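TetR family transcriptional regulator (PDB 3NRG) probably binds cis-regulatory DNA through its helix-turn-helix motif and controls transcription, as in other members of the TetR family. Local coordinates at residues K57-I65 / I111-L122. Numbering follows the deposited sequence.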
ATOM      1  N   LYS A  57       7.004  20.187   5.912  1.00 41.92           N
ATOM      2  CA  LYS A  57       7.117  18.934   5.152  1.00 40.35           C
ATOM      3  C   LYS A  57       6.330  17.798   5.841  1.00 43.63           C
ATOM      4  O   LYS A  57       5.702  16.988   5.159  1.00 41.84           O
ATOM      5  CB  LYS A  57       8.600  18.551   4.974  1.00 42.80           C
ATOM      6  CG  LYS A  57       8.837  17.372   4.026  1.00 49.44           C
ATOM      7  CD  LYS A  57      10.305  17.275   3.569  1.00 57.13           C
ATOM      8  CE  LYS A  57      11.259  16.867   4.669  1.00 63.68           C
ATOM      9  NZ  LYS A  57      12.644  16.704   4.160  1.00 71.01           N
ATOM     10  N   LYS A  58       6.331  17.787   7.203  1.00 41.19           N
ATOM     11  CA  LYS A  58       5.621  16.811   8.042  1.00 40.31           C
ATOM     12  C   LYS A  58       4.119  16.759   7.713  1.00 43.22           C
ATOM     13  O   LYS A  58       3.581  15.669   7.485  1.00 41.39           O
ATOM     14  CB  LYS A  58       5.838  17.141   9.536  1.00 44.01           C
ATOM     15  CG  LYS A  58       5.125  16.194  10.508  1.00 59.27           C
ATOM     16  CD  LYS A  58       5.192  16.689  11.956  1.00 68.01           C
ATOM     17  CE  LYS A  58       4.027  17.579  12.341  1.00 76.76           C
ATOM     18  NZ  LYS A  58       4.157  18.952  11.779  1.00 84.03           N
ATOM     19  N   ASP A  59       3.448  17.944   7.674  1.00 40.07           N
ATOM     20  CA  ASP A  59       2.015  18.048   7.372  1.00 39.45           C
ATOM     21  C   ASP A  59       1.693  17.529   5.978  1.00 42.06           C
ATOM     22  O   ASP A  59       0.657  16.876   5.787  1.00 41.36           O
ATOM     23  CB  ASP A  59       1.522  19.496   7.539  1.00 42.52           C
ATOM     24  CG  ASP A  59       1.461  19.979   8.982  1.00 53.72           C
ATOM     25  OD1 ASP A  59       1.863  19.207   9.889  1.00 53.83           O
ATOM     26  OD2 ASP A  59       1.003  21.121   9.206  1.00 60.71           O
ATOM     27  N   CYS A  60       2.598  17.784   5.005  1.00 37.59           N
ATOM     28  CA  CYS A  60       2.438  17.312   3.629  1.00 36.10           C
ATOM     29  C   CYS A  60       2.539  15.783   3.558  1.00 38.74           C
ATOM     30  O   CYS A  60       1.724  15.148   2.893  1.00 37.40           O
ATOM     31  CB  CYS A  60       3.448  17.986   2.705  1.00 36.49           C
ATOM     32  SG  CYS A  60       3.191  17.640   0.951  1.00 39.57           S
ATOM     33  N   TYR A  61       3.510  15.196   4.284  1.00 35.77           N
ATOM     34  CA  TYR A  61       3.698  13.748   4.345  1.00 35.33           C
ATOM     35  C   TYR A  61       2.497  13.043   4.994  1.00 39.23           C
ATOM     36  O   TYR A  61       2.072  11.991   4.512  1.00 37.77           O
ATOM     37  CB  TYR A  61       4.995  13.398   5.088  1.00 37.17           C
ATOM     38  CG  TYR A  61       5.285  11.913   5.114  1.00 38.60           C
ATOM     39  CD1 TYR A  61       5.791  11.263   3.992  1.00 39.91           C
ATOM     40  CD2 TYR A  61       5.055  11.157   6.261  1.00 39.90           C
ATOM     41  CE1 TYR A  61       6.048   9.894   4.006  1.00 41.16           C
ATOM     42  CE2 TYR A  61       5.315   9.789   6.289  1.00 40.58           C
ATOM     43  CZ  TYR A  61       5.809   9.159   5.155  1.00 48.68           C
ATOM     44  OH  TYR A  61       6.068   7.810   5.166  1.00 47.05           O
ATOM     45  N   LEU A  62       1.956  13.624   6.084  1.00 37.34           N
ATOM     46  CA  LEU A  62       0.783  13.087   6.782  1.00 37.83           C
ATOM     47  C   LEU A  62      -0.438  13.072   5.870  1.00 42.74           C
ATOM     48  O   LEU A  62      -1.210  12.110   5.896  1.00 42.65           O
ATOM     49  CB  LEU A  62       0.480  13.909   8.047  1.00 39.29           C
ATOM     50  CG  LEU A  62       0.951  13.312   9.372  1.00 45.32           C
ATOM     51  CD1 LEU A  62       2.467  13.409   9.520  1.00 46.07           C
ATOM     52  CD2 LEU A  62       0.289  14.008  10.540  1.00 49.77           C
ATOM     53  N   TYR A  63      -0.615  14.142   5.059  1.00 39.27           N
ATOM     54  CA  TYR A  63      -1.719  14.251   4.101  1.00 38.41           C
ATOM     55  C   TYR A  63      -1.637  13.127   3.048  1.00 41.62           C
ATOM     56  O   TYR A  63      -2.653  12.507   2.731  1.00 41.82           O
ATOM     57  CB  TYR A  63      -1.707  15.646   3.428  1.00 39.59           C
ATOM     58  CG  TYR A  63      -2.628  15.771   2.231  1.00 40.51           C
ATOM     59  CD1 TYR A  63      -4.003  15.915   2.396  1.00 42.79           C
ATOM     60  CD2 TYR A  63      -2.120  15.803   0.936  1.00 40.87           C
ATOM     61  CE1 TYR A  63      -4.856  16.040   1.298  1.00 43.44           C
ATOM     62  CE2 TYR A  63      -2.963  15.925  -0.170  1.00 41.87           C
ATOM     63  CZ  TYR A  63      -4.331  16.052   0.017  1.00 49.45           C
ATOM     64  OH  TYR A  63      -5.164  16.187  -1.067  1.00 51.43           O
ATOM     65  N   LEU A  64      -0.425  12.853   2.541  1.00 36.54           N
ATOM     66  CA  LEU A  64      -0.197  11.813   1.544  1.00 35.05           C
ATOM     67  C   LEU A  64      -0.411  10.402   2.122  1.00 40.09           C
ATOM     68  O   LEU A  64      -0.939   9.530   1.424  1.00 39.95           O
ATOM     69  CB  LEU A  64       1.210  11.945   0.940  1.00 34.46           C
ATOM     70  CG  LEU A  64       1.503  13.244   0.174  1.00 37.97           C
ATOM     71  CD1 LEU A  64       2.940  13.346  -0.148  1.00 37.66           C
ATOM     72  CD2 LEU A  64       0.674  13.344  -1.100  1.00 38.54           C
ATOM     73  N   ILE A  65      -0.017  10.186   3.401  1.00 37.11           N
ATOM     74  CA  ILE A  65      -0.214   8.905   4.098  1.00 36.48           C
ATOM     75  C   ILE A  65      -1.719   8.650   4.340  1.00 40.60           C
ATOM     76  O   ILE A  65      -2.208   7.542   4.077  1.00 39.71           O
ATOM     77  CB  ILE A  65       0.642   8.846   5.418  1.00 39.80           C
ATOM     78  CG1 ILE A  65       2.153   8.623   5.110  1.00 39.60           C
ATOM     79  CG2 ILE A  65       0.104   7.793   6.421  1.00 40.25           C
ATOM     80  CD1 ILE A  65       2.525   7.217   4.494  1.00 42.85           C
ATOM     81  N   ILE A 111       4.824   5.194  -1.139  1.00 31.43           N
ATOM     82  CA  ILE A 111       4.970   6.077   0.028  1.00 32.09           C
ATOM     83  C   ILE A 111       4.609   5.305   1.326  1.00 37.81           C
ATOM     84  O   ILE A 111       5.349   5.370   2.310  1.00 38.25           O
ATOM     85  CB  ILE A 111       4.128   7.384  -0.150  1.00 34.83           C
ATOM     86  CG1 ILE A 111       4.672   8.234  -1.325  1.00 35.58           C
ATOM     87  CG2 ILE A 111       4.086   8.201   1.153  1.00 35.23           C
ATOM     88  CD1 ILE A 111       3.677   9.267  -1.887  1.00 41.85           C
ATOM     89  N   ALA A 112       3.511   4.527   1.290  1.00 34.83           N
ATOM     90  CA  ALA A 112       3.072   3.705   2.424  1.00 34.99           C
ATOM     91  C   ALA A 112       4.066   2.559   2.700  1.00 39.78           C
ATOM     92  O   ALA A 112       4.278   2.194   3.860  1.00 40.00           O
ATOM     93  CB  ALA A 112       1.683   3.144   2.155  1.00 35.28           C
ATOM     94  N   TYR A 113       4.684   2.009   1.627  1.00 36.02           N
ATOM     95  CA  TYR A 113       5.670   0.933   1.730  1.00 35.56           C
ATOM     96  C   TYR A 113       6.957   1.425   2.395  1.00 40.94           C
ATOM     97  O   TYR A 113       7.513   0.715   3.241  1.00 40.75           O
ATOM     98  CB  TYR A 113       5.970   0.342   0.339  1.00 36.30           C
ATOM     99  CG  TYR A 113       7.027  -0.746   0.340  1.00 37.58           C
ATOM    100  CD1 TYR A 113       6.717  -2.048   0.721  1.00 39.21           C
ATOM    101  CD2 TYR A 113       8.317  -0.494  -0.124  1.00 38.60           C
ATOM    102  CE1 TYR A 113       7.683  -3.056   0.712  1.00 40.42           C
ATOM    103  CE2 TYR A 113       9.289  -1.495  -0.145  1.00 39.85           C
ATOM    104  CZ  TYR A 113       8.967  -2.776   0.270  1.00 47.48           C
ATOM    105  OH  TYR A 113       9.920  -3.762   0.243  1.00 48.26           O
ATOM    106  N   LYS A 114       7.438   2.646   2.011  1.00 38.26           N
ATOM    107  CA  LYS A 114       8.660   3.216   2.583  0.50 38.86           C
ATOM    108  C   LYS A 114       8.492   3.530   4.077  1.00 43.99           C
ATOM    109  O   LYS A 114       9.455   3.438   4.829  1.00 44.86           O
ATOM    110  CB  LYS A 114       9.097   4.473   1.809  0.50 41.50           C
ATOM    111  CG  LYS A 114       9.834   4.177   0.506  0.50 49.81           C
ATOM    112  CD  LYS A 114      10.445   5.449  -0.082  0.50 58.44           C
ATOM    113  CE  LYS A 114      11.377   5.155  -1.229  0.50 66.15           C
ATOM    114  NZ  LYS A 114      12.082   6.371  -1.688  0.50 73.41           N
ATOM    115  N   ALA A 115       7.247   3.862   4.512  1.00 40.59           N
ATOM    116  CA  ALA A 115       6.939   4.176   5.916  1.00 41.01           C
ATOM    117  C   ALA A 115       7.224   2.987   6.857  1.00 46.17           C
ATOM    118  O   ALA A 115       7.433   3.188   8.055  1.00 46.16           O
ATOM    119  CB  ALA A 115       5.484   4.610   6.048  1.00 41.56           C
ATOM    120  N   LEU A 116       7.235   1.750   6.305  1.00 43.39           N
ATOM    121  CA  LEU A 116       7.529   0.531   7.065  1.00 43.94           C
ATOM    122  C   LEU A 116       9.004   0.455   7.494  1.00 52.44           C
ATOM    123  O   LEU A 116       9.316  -0.217   8.480  1.00 53.24           O
ATOM    124  CB  LEU A 116       7.195  -0.716   6.229  1.00 42.70           C
ATOM    125  CG  LEU A 116       5.727  -0.974   5.922  1.00 45.89           C
ATOM    126  CD1 LEU A 116       5.588  -1.963   4.797  1.00 45.01           C
ATOM    127  CD2 LEU A 116       4.980  -1.455   7.155  1.00 46.49           C
ATOM    128  N   TYR A 117       9.911   1.093   6.724  1.00 51.28           N
ATOM    129  CA  TYR A 117      11.352   0.987   6.959  1.00 53.30           C
ATOM    130  C   TYR A 117      12.022   2.324   7.289  1.00 60.89           C
ATOM    131  O   TYR A 117      12.885   2.375   8.168  1.00 62.12           O
ATOM    132  CB  TYR A 117      12.047   0.320   5.745  1.00 54.50           C
ATOM    133  CG  TYR A 117      11.354  -0.940   5.260  1.00 55.35           C
ATOM    134  CD1 TYR A 117      11.517  -2.153   5.925  1.00 57.00           C
ATOM    135  CD2 TYR A 117      10.525  -0.917   4.142  1.00 55.38           C
ATOM    136  CE1 TYR A 117      10.855  -3.304   5.505  1.00 56.04           C
ATOM    137  CE2 TYR A 117       9.862  -2.064   3.708  1.00 55.62           C
ATOM    138  CZ  TYR A 117      10.034  -3.258   4.390  1.00 62.60           C
ATOM    139  OH  TYR A 117       9.391  -4.390   3.962  1.00 64.15           O
ATOM    140  N   ASP A 118      11.659   3.390   6.563  1.00 58.68           N
ATOM    141  CA  ASP A 118      12.284   4.704   6.714  1.00 60.37           C
ATOM    142  C   ASP A 118      11.865   5.452   7.987  1.00 64.59           C
ATOM    143  O   ASP A 118      10.747   5.269   8.476  1.00 62.61           O
ATOM    144  CB  ASP A 118      12.037   5.569   5.459  1.00 62.79           C
ATOM    145  CG  ASP A 118      12.664   5.017   4.176  1.00 78.05           C
ATOM    146  OD1 ASP A 118      13.349   3.962   4.249  1.00 78.51           O
ATOM    147  OD2 ASP A 118      12.468   5.637   3.104  1.00 87.13           O
ATOM    148  N   ASP A 119      12.772   6.314   8.514  1.00 63.37           N
ATOM    149  CA  ASP A 119      12.496   7.138   9.697  1.00 64.34           C
ATOM    150  C   ASP A 119      11.610   8.309   9.283  1.00 67.06           C
ATOM    151  O   ASP A 119      12.112   9.365   8.879  1.00 67.26           O
ATOM    152  CB  ASP A 119      13.814   7.634  10.350  1.00 68.23           C
ATOM    153  CG  ASP A 119      13.642   8.323  11.708  1.00 83.25           C
ATOM    154  OD1 ASP A 119      12.711   9.157  11.844  1.00 83.70           O
ATOM    155  OD2 ASP A 119      14.495   8.102  12.598  1.00 92.11           O
ATOM    156  N   VAL A 120      10.291   8.103   9.336  1.00 62.10           N
ATOM    157  CA  VAL A 120       9.318   9.115   8.932  1.00 61.25           C
ATOM    158  C   VAL A 120       8.568   9.695  10.144  1.00 64.83           C
ATOM    159  O   VAL A 120       8.348   8.985  11.128  1.00 63.97           O
ATOM    160  CB  VAL A 120       8.356   8.597   7.825  1.00 63.76           C
ATOM    161  CG1 VAL A 120       9.106   8.371   6.511  1.00 63.01           C
ATOM    162  CG2 VAL A 120       7.628   7.327   8.266  1.00 62.92           C
ATOM    163  N   PRO A 121       8.211  11.001  10.124  1.00 61.97           N
ATOM    164  CA  PRO A 121       7.542  11.583  11.290  1.00 62.64           C
ATOM    165  C   PRO A 121       6.031  11.398  11.262  1.00 65.02           C
ATOM    166  O   PRO A 121       5.303  12.266  10.780  1.00 64.59           O
ATOM    167  CB  PRO A 121       7.956  13.053  11.235  1.00 65.50           C
ATOM    168  CG  PRO A 121       8.234  13.320   9.783  1.00 69.26           C
ATOM    169  CD  PRO A 121       8.424  12.009   9.064  1.00 63.44           C
ATOM    170  N   LEU A 122       5.562  10.259  11.779  1.00 60.59           N
ATOM    171  CA  LEU A 122       4.137   9.958  11.851  1.00 59.87           C
ATOM    172  C   LEU A 122       3.693   9.837  13.309  1.00 64.24           C
ATOM    173  O   LEU A 122       4.476   9.381  14.149  1.00 64.48           O
ATOM    174  CB  LEU A 122       3.813   8.656  11.085  1.00 58.67           C
ATOM    175  CG  LEU A 122       3.880   8.732   9.551  1.00 62.60           C
ATOM    176  CD1 LEU A 122       3.838   7.354   8.945  1.00 61.60           C
ATOM    177  CD2 LEU A 122       2.746   9.606   8.975  1.00 65.42           C
TER
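Ile-111 puts its CG2 3.9 Å from CE1 of Tyr-61, obliquely to the ring, in a worked example of a tyrosine on one helix inserted among apolar side chains of a later helix and loop. The same CG2 also meets CD1 of Ile-65, whose CG1 lies over one face of the ring, toward the rim. A turn farther on, the CB of Ala-115 comes 3.4 Å from the Tyr-61 OH; chi1 of -177° sets the tyrosine CG anti to the backbone N and directs the ring toward this segment. The chain then loops out and returns at Val-120, whose side chain crosses the tyrosine at about a right angle, CB 3.6 Å from CE2. At Pro-121 the carbonyl O lies 3.3 Å from Leu-62 CD1, while Leu-122 meets the ring at its edge, its CG near the plane and 3.7 Å from Tyr-61 CE2. With an alanine at Tyr-61, Val-120 and Ala-115 would probably lose their shared neighbour and a gap open between helix and loop. Helix 57-78 probably connects the DNA-binding helices to the C-terminal part, as in TetR relatives: Leu-23 of helix 12-28 touches Ile-111, the rings of Tyr-31 and Tyr-61 meet edge-to-face, and helix 124-147 adds Ile-130 against Ala-115 and Met-127 against Leu-122.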